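Long-range contacts in glycerol-3-phosphate dehydrogenase [NAD(+)] (Dunaliella salina, PDB 6IUY), which probably reduces dihydroxyacetone phosphate to sn-glycerol 3-phosphate with NADH, and joins this dehydrogenase to a haloacid dehalogenase-like phosphatase part that binds magnesium: residues Val42-Thr47 and Val204-Ser209; Phe224-Gly229 and Asp241-Ser246; Val469-Gly474 and Ser486-Gly491; Leu492-Lys497 and Leu582-Phe587. One frame throughout, in Å; residues are numbered along the deposited sequence.

The four contacts fall into two pairs, a worked example of how a two-part enzyme keeps two different activities in separate parts of one chain. Contacts 1 and 2 come first along the sequence and share a parallel sheet: strands 201-205 and 223-227 are neighbours in it, the centres lie about 10 Å apart, and Gly205 of contact 1 meets Ile225 and Phe227 of contact 2. Contacts 3 and 4 follow, both on helix 481-502, with centres about 11 Å apart, and both touch the second subunit. The centres of one pair lie about 60 to 64 Å from those of the other, in keeping with a magnesium-binding phosphatase-like part and the helical C-terminal region of the dehydrogenase set apart.

Contact 1 (Val42-Thr47 and Val204-Ser209); sequences VDRTVT and VGDGFS. With MG (magnesium ion), chain F.
Asp43 and Asp206 meet through a magnesium ion. The backbone oxygen Asp43 O lies 2.1 Å from the metal, and Asp206 OD1 lies 2.2 Å from it; Asp41 supplies the third protein ligand. Asp43 O and Asp206 OD1, 2.8 Å apart, are both acceptors, and the cation they share accounts for such a close approach. The carboxylate of Asp206 turns to the metal because CG sits between the backbone N and the carbonyl carbon (chi1 59°). Its other oxygen, OD2, rests 3.1 Å from Arg44 CB, while the guanidinium stays beyond salt-bridge range, its NH1 4.2 Å from that OD2 and its plane tilted 37° against the carboxylate.

One shell out, Thr45 CG2 reaches across to Gly205 CA at 3.3 Å, a tight approach made with chi1 at 91°, away from a staggered position, so its detail is best read with caution. Behind it the loop is drawn round Val42 O, which accepts from the amides of Thr45, Val46 and Thr47. The side chain of Asp43 leads away from Asp206, and its OD2 takes the amide of Ser51. Asp41, Asp43 and Thr45 fit the DxDx(T/V) motif at the end of the first strand of a haloacid dehalogenase-type domain, and Asp206, just past strand 201-205, completes the magnesium site characteristic of that family.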
loop_
_atom_site.group_PDB
_atom_site.type_symbol
_atom_site.label_atom_id
_atom_site.label_comp_id
_atom_site.label_asym_id
_atom_site.label_seq_id
_atom_site.Cartn_x
_atom_site.Cartn_y
_atom_site.Cartn_z
ATOM N N VAL A 42 -36.859 -20.174 24.022
ATOM C CA VAL A 42 -37.986 -19.252 23.908
ATOM C C VAL A 42 -38.994 -19.431 25.042
ATOM O O VAL A 42 -39.165 -18.548 25.896
ATOM C CB VAL A 42 -38.715 -19.434 22.567
ATOM C CG1 VAL A 42 -40.029 -18.680 22.567
ATOM C CG2 VAL A 42 -37.839 -18.963 21.427
ATOM N N ASP A 43 -39.639 -20.597 25.050
ATOM C CA ASP A 43 -40.729 -20.901 25.976
ATOM C C ASP A 43 -40.349 -20.884 27.460
ATOM O O ASP A 43 -39.649 -21.772 27.957
ATOM C CB ASP A 43 -41.330 -22.259 25.614
ATOM C CG ASP A 43 -41.976 -22.252 24.241
ATOM O OD1 ASP A 43 -41.367 -22.780 23.283
ATOM O OD2 ASP A 43 -43.082 -21.690 24.121
ATOM N N ARG A 44 -40.841 -19.849 28.139
ATOM C CA ARG A 44 -40.706 -19.623 29.585
ATOM C C ARG A 44 -39.314 -19.166 30.034
ATOM O O ARG A 44 -39.042 -19.100 31.239
ATOM C CB ARG A 44 -41.120 -20.873 30.367
ATOM C CG ARG A 44 -42.626 -21.096 30.383
ATOM C CD ARG A 44 -42.986 -22.313 31.231
ATOM N NE ARG A 44 -44.190 -22.995 30.758
ATOM C CZ ARG A 44 -44.220 -23.794 29.695
ATOM N NH1 ARG A 44 -43.117 -24.003 28.986
ATOM N NH2 ARG A 44 -45.357 -24.378 29.335
ATOM N N THR A 45 -38.443 -18.824 29.084
ATOM C CA THR A 45 -37.208 -18.136 29.451
ATOM C C THR A 45 -37.200 -16.738 28.837
ATOM O O THR A 45 -36.813 -15.772 29.489
ATOM C CB THR A 45 -35.951 -18.904 29.011
ATOM O OG1 THR A 45 -35.563 -18.480 27.700
ATOM C CG2 THR A 45 -36.201 -20.396 29.033
ATOM N N VAL A 46 -37.656 -16.630 27.593
ATOM C CA VAL A 46 -37.801 -15.332 26.934
ATOM C C VAL A 46 -39.248 -14.857 26.954
ATOM O O VAL A 46 -39.522 -13.663 27.096
ATOM C CB VAL A 46 -37.300 -15.384 25.472
ATOM C CG1 VAL A 46 -37.858 -14.229 24.663
ATOM C CG2 VAL A 46 -35.776 -15.388 25.437
ATOM N N THR A 47 -40.176 -15.793 26.799
ATOM C CA THR A 47 -41.593 -15.464 26.862
ATOM C C THR A 47 -42.181 -15.811 28.236
ATOM O O THR A 47 -41.802 -16.816 28.854
ATOM C CB THR A 47 -42.393 -16.197 25.759
ATOM O OG1 THR A 47 -41.750 -16.011 24.495
ATOM C CG2 THR A 47 -43.824 -15.682 25.691
ATOM N N VAL A 204 -29.131 -20.700 28.008
ATOM C CA VAL A 204 -30.036 -20.160 29.018
ATOM C C VAL A 204 -31.453 -20.653 28.757
ATOM O O VAL A 204 -32.006 -20.386 27.682
ATOM C CB VAL A 204 -30.036 -18.617 29.029
ATOM C CG1 VAL A 204 -30.809 -18.101 30.235
ATOM C CG2 VAL A 204 -28.613 -18.080 29.034
ATOM N N GLY A 205 -32.030 -21.364 29.732
ATOM C CA GLY A 205 -33.379 -21.905 29.609
ATOM C C GLY A 205 -33.993 -22.537 30.860
ATOM O O GLY A 205 -33.371 -22.599 31.924
ATOM N N ASP A 206 -35.230 -23.016 30.722
ATOM C CA ASP A 206 -35.978 -23.591 31.842
ATOM C C ASP A 206 -36.124 -25.119 31.771
ATOM O O ASP A 206 -36.035 -25.808 32.786
ATOM C CB ASP A 206 -37.372 -22.945 31.935
ATOM C CG ASP A 206 -38.201 -23.119 30.661
ATOM O OD1 ASP A 206 -37.654 -22.936 29.549
ATOM O OD2 ASP A 206 -39.412 -23.430 30.773
ATOM N N GLY A 207 -36.348 -25.647 30.574
ATOM C CA GLY A 207 -36.701 -27.049 30.423
ATOM C C GLY A 207 -35.550 -28.031 30.492
ATOM O O GLY A 207 -34.409 -27.656 30.783
ATOM N N PHE A 208 -35.868 -29.299 30.233
ATOM C CA PHE A 208 -34.866 -30.356 30.137
ATOM C C PHE A 208 -34.149 -30.314 28.787
ATOM O O PHE A 208 -33.007 -30.746 28.666
ATOM C CB PHE A 208 -35.514 -31.732 30.349
ATOM C CG PHE A 208 -35.793 -32.056 31.794
ATOM C CD1 PHE A 208 -34.842 -32.711 32.566
ATOM C CD2 PHE A 208 -37.001 -31.702 32.382
ATOM C CE1 PHE A 208 -35.088 -33.010 33.900
ATOM C CE2 PHE A 208 -37.257 -32.000 33.715
ATOM C CZ PHE A 208 -36.297 -32.656 34.474
ATOM N N SER A 209 -34.829 -29.798 27.768
ATOM C CA SER A 209 -34.214 -29.634 26.453
ATOM C C SER A 209 -33.012 -28.695 26.555
ATOM O O SER A 209 -32.054 -28.818 25.794
ATOM C CB SER A 209 -35.228 -29.099 25.435
ATOM O OG SER A 209 -35.795 -27.873 25.873
HETATM MG MG MG F . -38.749 -23.660 27.769
#

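Contact 2 (Phe224-Gly229 and Asp241-Ser246); sequences FICFGG and DWFVRS
Phe224-Phe227 and Trp242-Val244 run as neighbouring parallel strands, their axes 4.7 Å apart at closest approach and 23° from parallel. The hydrogen bonds alternate along the pair: Asp241 N gives to Phe224 O, Cys226 N to Trp242 O at 2.8 Å, Val244 N to Cys226 O, and Gly228 N to Val244 O at 3.0 Å. At the N-terminal end of the pair a side chain extends the pattern, for Asp241 OD2 accepts from Phe224 N at 3.0 Å on the anti lone pair, with a fairly straight bond of 160°. Replacing this aspartate with an alanine would probably leave the amide of Phe224 without its acceptor and weaken the start of the pairing.

The strands are joined by helix 234-238 in a beta-alpha-beta unit, and 242-244 forms the outermost strand of the parallel sheet in this chain. One face carries Ile225, Phe227, Trp242 and Val244. Here Ile225 CD1 lies 3.5 Å from Trp242 CE3, the two side chains pointing the same way, while Ile225 CG2 meets Val244 CG1. The other methyl of this valine, CG2, comes to the edge of the Phe227 ring, 3.6 Å from its CD1; Tyr247 stacks on that ring. On the other face Cys226 SG sits at the edge of the Phe243 ring, 5.2 Å from its centroid, a sulfur-aromatic contact. A chi1 of 170°, with SG anti to the backbone N, carries it there. Gly228 comes close to the same ring, its CA 3.7 Å from Phe243 CE1, where a beta carbon would clash.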
loop_
_atom_site.group_PDB
_atom_site.type_symbol
_atom_site.label_atom_id
_atom_site.label_comp_id
_atom_site.label_asym_id
_atom_site.label_seq_id
_atom_site.Cartn_x
_atom_site.Cartn_y
_atom_site.Cartn_z
ATOM N N PHE A 224 -24.802 -24.168 31.409
ATOM C CA PHE A 224 -26.242 -24.006 31.386
ATOM C C PHE A 224 -26.657 -23.163 32.579
ATOM O O PHE A 224 -26.345 -23.487 33.717
ATOM C CB PHE A 224 -26.942 -25.374 31.387
ATOM C CG PHE A 224 -28.411 -25.318 31.684
ATOM C CD1 PHE A 224 -29.227 -24.392 31.065
ATOM C CD2 PHE A 224 -28.982 -26.213 32.574
ATOM C CE1 PHE A 224 -30.595 -24.347 31.345
ATOM C CE2 PHE A 224 -30.343 -26.176 32.854
ATOM C CZ PHE A 224 -31.149 -25.246 32.243
ATOM N N ILE A 225 -27.317 -22.050 32.288
ATOM C CA ILE A 225 -27.927 -21.205 33.296
ATOM C C ILE A 225 -29.419 -21.455 33.243
ATOM O O ILE A 225 -30.054 -21.254 32.194
ATOM C CB ILE A 225 -27.640 -19.703 33.061
ATOM C CG1 ILE A 225 -26.152 -19.396 33.265
ATOM C CG2 ILE A 225 -28.520 -18.841 33.961
ATOM C CD1 ILE A 225 -25.747 -18.010 32.838
ATOM N N CYS A 226 -29.981 -21.919 34.355
ATOM C CA CYS A 226 -31.410 -22.206 34.382
ATOM C C CYS A 226 -32.176 -20.990 34.853
ATOM O O CYS A 226 -31.899 -20.442 35.924
ATOM C CB CYS A 226 -31.715 -23.410 35.274
ATOM S SG CYS A 226 -33.496 -23.643 35.576
ATOM N N PHE A 227 -33.138 -20.567 34.047
ATOM C CA PHE A 227 -33.984 -19.434 34.392
ATOM C C PHE A 227 -35.362 -19.876 34.881
ATOM O O PHE A 227 -36.234 -20.244 34.087
ATOM C CB PHE A 227 -34.133 -18.509 33.193
ATOM C CG PHE A 227 -34.993 -17.317 33.455
ATOM C CD1 PHE A 227 -34.464 -16.185 34.062
ATOM C CD2 PHE A 227 -36.324 -17.318 33.081
ATOM C CE1 PHE A 227 -35.260 -15.084 34.289
ATOM C CE2 PHE A 227 -37.122 -16.225 33.302
ATOM C CZ PHE A 227 -36.601 -15.108 33.907
ATOM N N GLY A 228 -35.552 -19.825 36.194
ATOM C CA GLY A 228 -36.806 -20.215 36.815
ATOM C C GLY A 228 -37.669 -19.024 37.189
ATOM O O GLY A 228 -38.439 -19.084 38.145
ATOM N N GLY A 229 -37.536 -17.937 36.435
ATOM C CA GLY A 229 -38.337 -16.752 36.676
ATOM C C GLY A 229 -39.807 -17.017 36.433
ATOM O O GLY A 229 -40.664 -16.472 37.126
ATOM N N ASP A 241 -25.830 -25.034 35.949
ATOM C CA ASP A 241 -24.574 -24.424 36.362
ATOM C C ASP A 241 -24.811 -23.150 37.154
ATOM O O ASP A 241 -23.898 -22.613 37.785
ATOM C CB ASP A 241 -23.708 -24.117 35.140
ATOM C CG ASP A 241 -22.986 -25.331 34.621
ATOM O OD1 ASP A 241 -22.447 -26.091 35.452
ATOM O OD2 ASP A 241 -22.949 -25.522 33.387
ATOM N N TRP A 242 -26.043 -22.667 37.117
ATOM C CA TRP A 242 -26.369 -21.400 37.743
ATOM C C TRP A 242 -27.880 -21.225 37.650
ATOM O O TRP A 242 -28.449 -21.310 36.568
ATOM C CB TRP A 242 -25.606 -20.257 37.048
ATOM C CG TRP A 242 -25.788 -18.891 37.630
ATOM C CD1 TRP A 242 -26.508 -18.556 38.736
ATOM C CD2 TRP A 242 -25.231 -17.665 37.130
ATOM N NE1 TRP A 242 -26.438 -17.199 38.957
ATOM C CE2 TRP A 242 -25.663 -16.630 37.984
ATOM C CE3 TRP A 242 -24.413 -17.343 36.043
ATOM C CZ2 TRP A 242 -25.301 -15.298 37.787
ATOM C CZ3 TRP A 242 -24.063 -16.026 35.846
ATOM C CH2 TRP A 242 -24.501 -15.018 36.717
ATOM N N PHE A 243 -28.535 -21.020 38.788
ATOM C CA PHE A 243 -29.984 -20.840 38.802
ATOM C C PHE A 243 -30.327 -19.398 39.127
ATOM O O PHE A 243 -29.840 -18.849 40.115
ATOM C CB PHE A 243 -30.651 -21.787 39.814
ATOM C CG PHE A 243 -32.119 -21.531 39.995
ATOM C CD1 PHE A 243 -33.028 -21.928 39.029
ATOM C CD2 PHE A 243 -32.591 -20.883 41.123
ATOM C CE1 PHE A 243 -34.382 -21.684 39.183
ATOM C CE2 PHE A 243 -33.944 -20.640 41.285
ATOM C CZ PHE A 243 -34.841 -21.040 40.314
ATOM N N VAL A 244 -31.164 -18.784 38.296
ATOM C CA VAL A 244 -31.530 -17.392 38.509
ATOM C C VAL A 244 -33.030 -17.189 38.401
ATOM O O VAL A 244 -33.724 -17.941 37.712
ATOM C CB VAL A 244 -30.810 -16.446 37.504
ATOM C CG1 VAL A 244 -29.600 -17.136 36.881
ATOM C CG2 VAL A 244 -31.768 -15.960 36.431
ATOM N N ARG A 245 -33.524 -16.165 39.092
ATOM C CA ARG A 245 -34.952 -15.866 39.130
ATOM C C ARG A 245 -35.261 -14.581 38.372
ATOM O O ARG A 245 -36.335 -14.431 37.783
ATOM C CB ARG A 245 -35.442 -15.762 40.577
ATOM C CG ARG A 245 -35.537 -17.100 41.292
ATOM C CD ARG A 245 -36.193 -16.961 42.657
ATOM N NE ARG A 245 -36.554 -18.260 43.227
ATOM C CZ ARG A 245 -35.728 -19.026 43.941
ATOM N NH1 ARG A 245 -34.479 -18.625 44.172
ATOM N NH2 ARG A 245 -36.147 -20.196 44.417
ATOM N N SER A 246 -34.306 -13.659 38.390
ATOM C CA SER A 246 -34.423 -12.412 37.645
ATOM C C SER A 246 -33.302 -12.270 36.609
ATOM O O SER A 246 -32.202 -12.822 36.778
ATOM C CB SER A 246 -34.405 -11.222 38.605
ATOM O OG SER A 246 -34.623 -10.007 37.908
#

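Contact 3 (Val469-Gly474 and Ser486-Gly491); sequences VGAGIG and SILRQG
Helices 469-474 and 486-491 lie antiparallel, their axes 9.5 Å apart at closest approach and 164° between directions, with Ala471 and Ile487 bringing their CA atoms nearest. Ile487 carries most of the meeting. Its CG2 branch, anti to the backbone N (chi1, measured to CG1, is -60°), rests 4.0 Å from Ala471 N, over the backbone of the opposing helix. The other branch runs on extended from CG1, and its CD1 tip comes 4.0 Å from Gly470 O and 4.3 Å from Gly474 CA. Gly470 and Gly474 stand one turn apart in a GxxxG spacing, and their lack of side chains lets the isoleucine lie directly against the main chain; a beta carbon on Gly474 would press close to Ile487 CD1.

The two helices belong to 454-477 and 481-502, joined by a short turn into a helical hairpin of the C-terminal region of the dehydrogenase. Beside the isoleucine, Leu488 sends CD1 to Ala471 CB at 4.0 Å, a methyl-to-methyl touch, and both residues also meet Ser524 on helix 514-526. Ala471 lies about 8 Å, side chain to side chain, from Asn529, which binds dihydroxyacetone phosphate.

The polar side chains of the second helix face elsewhere. Arg489 NH2 donates to Gln490 OE1 at 2.8 Å, the oxygen being met in the carbonyl plane on a lone pair, with the partner 19° out of the guanidinium plane. That arginine also uses NE in a salt bridge with Glu423 of the second subunit.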
loop_
_atom_site.group_PDB
_atom_site.type_symbol
_atom_site.label_atom_id
_atom_site.label_comp_id
_atom_site.label_asym_id
_atom_site.label_seq_id
_atom_site.Cartn_x
_atom_site.Cartn_y
_atom_site.Cartn_z
ATOM N N VAL A 469 11.673 12.419 9.688
ATOM C CA VAL A 469 12.892 13.204 9.925
ATOM C C VAL A 469 13.578 13.468 8.589
ATOM O O VAL A 469 13.924 14.609 8.270
ATOM C CB VAL A 469 13.866 12.496 10.905
ATOM C CG1 VAL A 469 15.243 13.202 10.942
ATOM C CG2 VAL A 469 13.266 12.498 12.314
ATOM N N GLY A 470 13.743 12.418 7.791
ATOM C CA GLY A 470 14.343 12.577 6.480
ATOM C C GLY A 470 13.562 13.559 5.635
ATOM O O GLY A 470 14.145 14.406 4.983
ATOM N N ALA A 471 12.239 13.449 5.648
ATOM C CA ALA A 471 11.384 14.351 4.888
ATOM C C ALA A 471 11.599 15.797 5.285
ATOM O O ALA A 471 11.596 16.681 4.431
ATOM C CB ALA A 471 9.909 13.980 5.075
ATOM N N GLY A 472 11.748 16.047 6.588
ATOM C CA GLY A 472 11.978 17.395 7.084
ATOM C C GLY A 472 13.387 17.911 6.829
ATOM O O GLY A 472 13.596 19.107 6.719
ATOM N N ILE A 473 14.373 17.025 6.764
ATOM C CA ILE A 473 15.709 17.449 6.353
ATOM C C ILE A 473 15.623 17.923 4.899
ATOM O O ILE A 473 16.164 18.966 4.552
ATOM C CB ILE A 473 16.745 16.331 6.484
ATOM C CG1 ILE A 473 16.980 15.985 7.957
ATOM C CG2 ILE A 473 18.059 16.757 5.860
ATOM C CD1 ILE A 473 17.792 14.716 8.143
ATOM N N GLY A 474 14.882 17.181 4.075
ATOM C CA GLY A 474 14.566 17.616 2.726
ATOM C C GLY A 474 13.978 19.009 2.674
ATOM O O GLY A 474 14.473 19.870 1.940
ATOM N N SER A 486 10.652 11.125 -3.591
ATOM C CA SER A 486 11.671 10.082 -3.563
ATOM C C SER A 486 12.004 9.633 -2.142
ATOM O O SER A 486 12.075 8.426 -1.857
ATOM C CB SER A 486 12.941 10.557 -4.253
ATOM O OG SER A 486 12.658 10.840 -5.604
ATOM N N ILE A 487 12.206 10.593 -1.249
ATOM C CA ILE A 487 12.484 10.254 0.151
ATOM C C ILE A 487 11.356 9.412 0.715
ATOM O O ILE A 487 11.593 8.399 1.358
ATOM C CB ILE A 487 12.672 11.504 1.010
ATOM C CG1 ILE A 487 13.842 12.318 0.467
ATOM C CG2 ILE A 487 12.913 11.115 2.487
ATOM C CD1 ILE A 487 13.982 13.710 1.065
ATOM N N LEU A 488 10.121 9.804 0.446
ATOM C CA LEU A 488 8.992 9.020 0.928
ATOM C C LEU A 488 8.913 7.631 0.283
ATOM O O LEU A 488 8.646 6.618 0.975
ATOM C CB LEU A 488 7.682 9.775 0.708
ATOM C CG LEU A 488 7.318 10.530 2.008
ATOM C CD1 LEU A 488 8.427 11.528 2.355
ATOM C CD2 LEU A 488 5.969 11.224 1.897
ATOM N N ARG A 489 9.140 7.581 -1.029
ATOM C CA ARG A 489 9.113 6.312 -1.754
ATOM C C ARG A 489 10.147 5.353 -1.192
ATOM O O ARG A 489 9.822 4.218 -0.853
ATOM C CB ARG A 489 9.375 6.512 -3.253
ATOM C CG ARG A 489 9.146 5.215 -4.029
ATOM C CD ARG A 489 10.070 5.042 -5.203
ATOM N NE ARG A 489 11.457 5.382 -4.904
ATOM C CZ ARG A 489 12.325 4.566 -4.326
ATOM N NH1 ARG A 489 11.940 3.360 -3.942
ATOM N NH2 ARG A 489 13.581 4.965 -4.119
ATOM N N GLN A 490 11.398 5.805 -1.111
ATOM C CA GLN A 490 12.455 4.972 -0.565
ATOM C C GLN A 490 12.168 4.607 0.908
ATOM O O GLN A 490 12.396 3.475 1.358
ATOM C CB GLN A 490 13.789 5.687 -0.693
ATOM C CG GLN A 490 14.977 4.905 -0.151
ATOM C CD GLN A 490 15.311 3.672 -0.985
ATOM O OE1 GLN A 490 14.918 3.559 -2.152
ATOM N NE2 GLN A 490 16.038 2.740 -0.384
ATOM N N GLY A 491 11.651 5.572 1.658
ATOM C CA GLY A 491 11.323 5.336 3.044
ATOM C C GLY A 491 10.281 4.261 3.199
ATOM O O GLY A 491 10.422 3.362 4.023
#

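Contact 4 (Leu492-Lys497 and Leu582-Phe587); sequences LSEMRK and LEFPLF
Glu494 meets the start of helix 585-594 with both carboxylate oxygens. OE1 accepts from Leu586 N at 2.6 Å on its syn lone pair, and OE2 takes Phe587 N at 3.1 Å, met on the syn side but 20° out of the carboxylate plane. Two consecutive amides thus hold the group from turning, while Gln490 NE2 gives OE1 a second bond; the helix start would tend to favour its negative charge. An extended chain past CG brings it there. The same OE2 lies over one face of the Phe587 ring, and Glu494 CB makes a CH-pi contact at 4.1 Å from that ring's centroid.

Met495 follows with CG 4.2 Å from Phe587 CZ, crossing it at about a right angle. One turn past Glu494, Lys497 stretches out with CG anti to the backbone N (chi1 -167°), and Lys497 NZ binds Glu583 O at 2.6 Å on a carbonyl lone pair. It also forms a salt bridge with Glu583 OE1 at 2.9 Å, coming from above the carboxylate plane. Lys497 CB meanwhile lies 3.5 Å from Phe584 CE2. An alanine in place of this lysine would probably leave Glu583 without its charge partner and uncover part of the Phe584 ring.

Helix 481-502 is packed by helix 454-477 through Met495, by 514-526 through Leu492 and Met495, and by the second subunit, whose Asp509 forms a salt bridge with Arg496.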
loop_
_atom_site.group_PDB
_atom_site.type_symbol
_atom_site.label_atom_id
_atom_site.label_comp_id
_atom_site.label_asym_id
_atom_site.label_seq_id
_atom_site.Cartn_x
_atom_site.Cartn_y
_atom_site.Cartn_z
ATOM N N LEU A 492 9.219 4.347 2.416
ATOM C CA LEU A 492 8.164 3.351 2.503
ATOM C C LEU A 492 8.712 1.979 2.118
ATOM O O LEU A 492 8.388 0.957 2.738
ATOM C CB LEU A 492 6.992 3.744 1.608
ATOM C CG LEU A 492 5.779 2.825 1.654
ATOM C CD1 LEU A 492 5.313 2.665 3.094
ATOM C CD2 LEU A 492 4.665 3.392 0.766
ATOM N N SER A 493 9.584 1.964 1.117
ATOM C CA SER A 493 10.147 0.707 0.623
ATOM C C SER A 493 11.076 0.075 1.662
ATOM O O SER A 493 11.147 -1.158 1.781
ATOM C CB SER A 493 10.862 0.934 -0.730
ATOM O OG SER A 493 12.116 0.284 -0.792
ATOM N N GLU A 494 11.768 0.904 2.437
ATOM C CA GLU A 494 12.636 0.364 3.484
ATOM C C GLU A 494 11.853 -0.037 4.747
ATOM O O GLU A 494 12.250 -0.953 5.443
ATOM C CB GLU A 494 13.725 1.356 3.853
ATOM C CG GLU A 494 14.749 1.554 2.780
ATOM C CD GLU A 494 15.894 2.378 3.272
ATOM O OE1 GLU A 494 16.589 3.010 2.440
ATOM O OE2 GLU A 494 16.093 2.397 4.515
ATOM N N MET A 495 10.751 0.649 5.036
ATOM C CA MET A 495 9.852 0.210 6.095
ATOM C C MET A 495 9.410 -1.216 5.791
ATOM O O MET A 495 9.559 -2.127 6.620
ATOM C CB MET A 495 8.643 1.142 6.204
ATOM C CG MET A 495 8.963 2.497 6.848
ATOM S SD MET A 495 7.667 3.735 6.596
ATOM C CE MET A 495 6.217 2.999 7.372
ATOM N N ARG A 496 8.884 -1.381 4.578
ATOM C CA ARG A 496 8.488 -2.655 3.989
ATOM C C ARG A 496 9.548 -3.739 4.119
ATOM O O ARG A 496 9.259 -4.850 4.536
ATOM C CB ARG A 496 8.159 -2.439 2.510
ATOM C CG ARG A 496 7.250 -3.499 1.925
ATOM C CD ARG A 496 6.716 -3.074 0.581
ATOM N NE ARG A 496 6.112 -4.188 -0.147
ATOM C CZ ARG A 496 6.620 -4.727 -1.254
ATOM N NH1 ARG A 496 7.746 -4.248 -1.771
ATOM N NH2 ARG A 496 5.990 -5.737 -1.855
ATOM N N LYS A 497 10.777 -3.405 3.755
ATOM C CA LYS A 497 11.892 -4.342 3.794
ATOM C C LYS A 497 12.260 -4.742 5.228
ATOM O O LYS A 497 12.473 -5.917 5.528
ATOM C CB LYS A 497 13.098 -3.717 3.099
ATOM C CG LYS A 497 14.224 -4.655 2.790
ATOM C CD LYS A 497 15.452 -3.873 2.316
ATOM C CE LYS A 497 16.441 -4.804 1.630
ATOM N NZ LYS A 497 17.790 -4.206 1.424
ATOM N N LEU A 582 23.939 -1.295 4.819
ATOM C CA LEU A 582 23.730 -1.039 3.391
ATOM C C LEU A 582 22.419 -1.626 2.864
ATOM O O LEU A 582 21.974 -1.272 1.775
ATOM C CB LEU A 582 24.898 -1.573 2.562
ATOM C CG LEU A 582 26.274 -1.135 3.057
ATOM C CD1 LEU A 582 27.323 -1.295 1.953
ATOM C CD2 LEU A 582 26.217 0.292 3.555
ATOM N N GLU A 583 21.787 -2.505 3.629
ATOM C CA GLU A 583 20.485 -3.002 3.217
ATOM C C GLU A 583 19.440 -1.904 3.288
ATOM O O GLU A 583 18.402 -1.986 2.649
ATOM C CB GLU A 583 20.047 -4.184 4.078
ATOM C CG GLU A 583 20.949 -5.404 3.954
ATOM C CD GLU A 583 20.993 -5.942 2.547
ATOM O OE1 GLU A 583 19.910 -6.166 1.959
ATOM O OE2 GLU A 583 22.113 -6.129 2.024
ATOM N N PHE A 584 19.707 -0.879 4.082
ATOM C CA PHE A 584 18.723 0.170 4.290
ATOM C C PHE A 584 19.426 1.498 4.147
ATOM O O PHE A 584 19.718 2.171 5.133
ATOM C CB PHE A 584 18.050 0.028 5.661
ATOM C CG PHE A 584 17.295 -1.284 5.849
ATOM C CD1 PHE A 584 17.924 -2.396 6.403
ATOM C CD2 PHE A 584 15.960 -1.397 5.490
ATOM C CE1 PHE A 584 17.240 -3.602 6.578
ATOM C CE2 PHE A 584 15.268 -2.599 5.665
ATOM C CZ PHE A 584 15.912 -3.695 6.212
ATOM N N PRO A 585 19.736 1.870 2.903
ATOM C CA PRO A 585 20.566 3.059 2.679
ATOM C C PRO A 585 19.913 4.345 3.196
ATOM O O PRO A 585 20.632 5.156 3.750
ATOM C CB PRO A 585 20.739 3.090 1.152
ATOM C CG PRO A 585 19.594 2.284 0.619
ATOM C CD PRO A 585 19.357 1.208 1.645
ATOM N N LEU A 586 18.603 4.538 3.043
ATOM C CA LEU A 586 18.048 5.819 3.468
ATOM C C LEU A 586 18.048 5.924 4.991
ATOM O O LEU A 586 18.411 6.969 5.531
ATOM C CB LEU A 586 16.634 6.035 2.919
ATOM C CG LEU A 586 15.942 7.342 3.362
ATOM C CD1 LEU A 586 16.650 8.589 2.827
ATOM C CD2 LEU A 586 14.493 7.347 2.934
ATOM N N PHE A 587 17.639 4.853 5.679
ATOM C CA PHE A 587 17.679 4.827 7.144
ATOM C C PHE A 587 19.088 5.183 7.613
ATOM O O PHE A 587 19.283 5.944 8.558
ATOM C CB PHE A 587 17.288 3.451 7.699
ATOM C CG PHE A 587 15.820 3.147 7.614
ATOM C CD1 PHE A 587 14.926 4.078 7.130
ATOM C CD2 PHE A 587 15.338 1.922 8.037
ATOM C CE1 PHE A 587 13.567 3.783 7.073
ATOM C CE2 PHE A 587 13.991 1.626 7.977
ATOM C CZ PHE A 587 13.102 2.552 7.496
#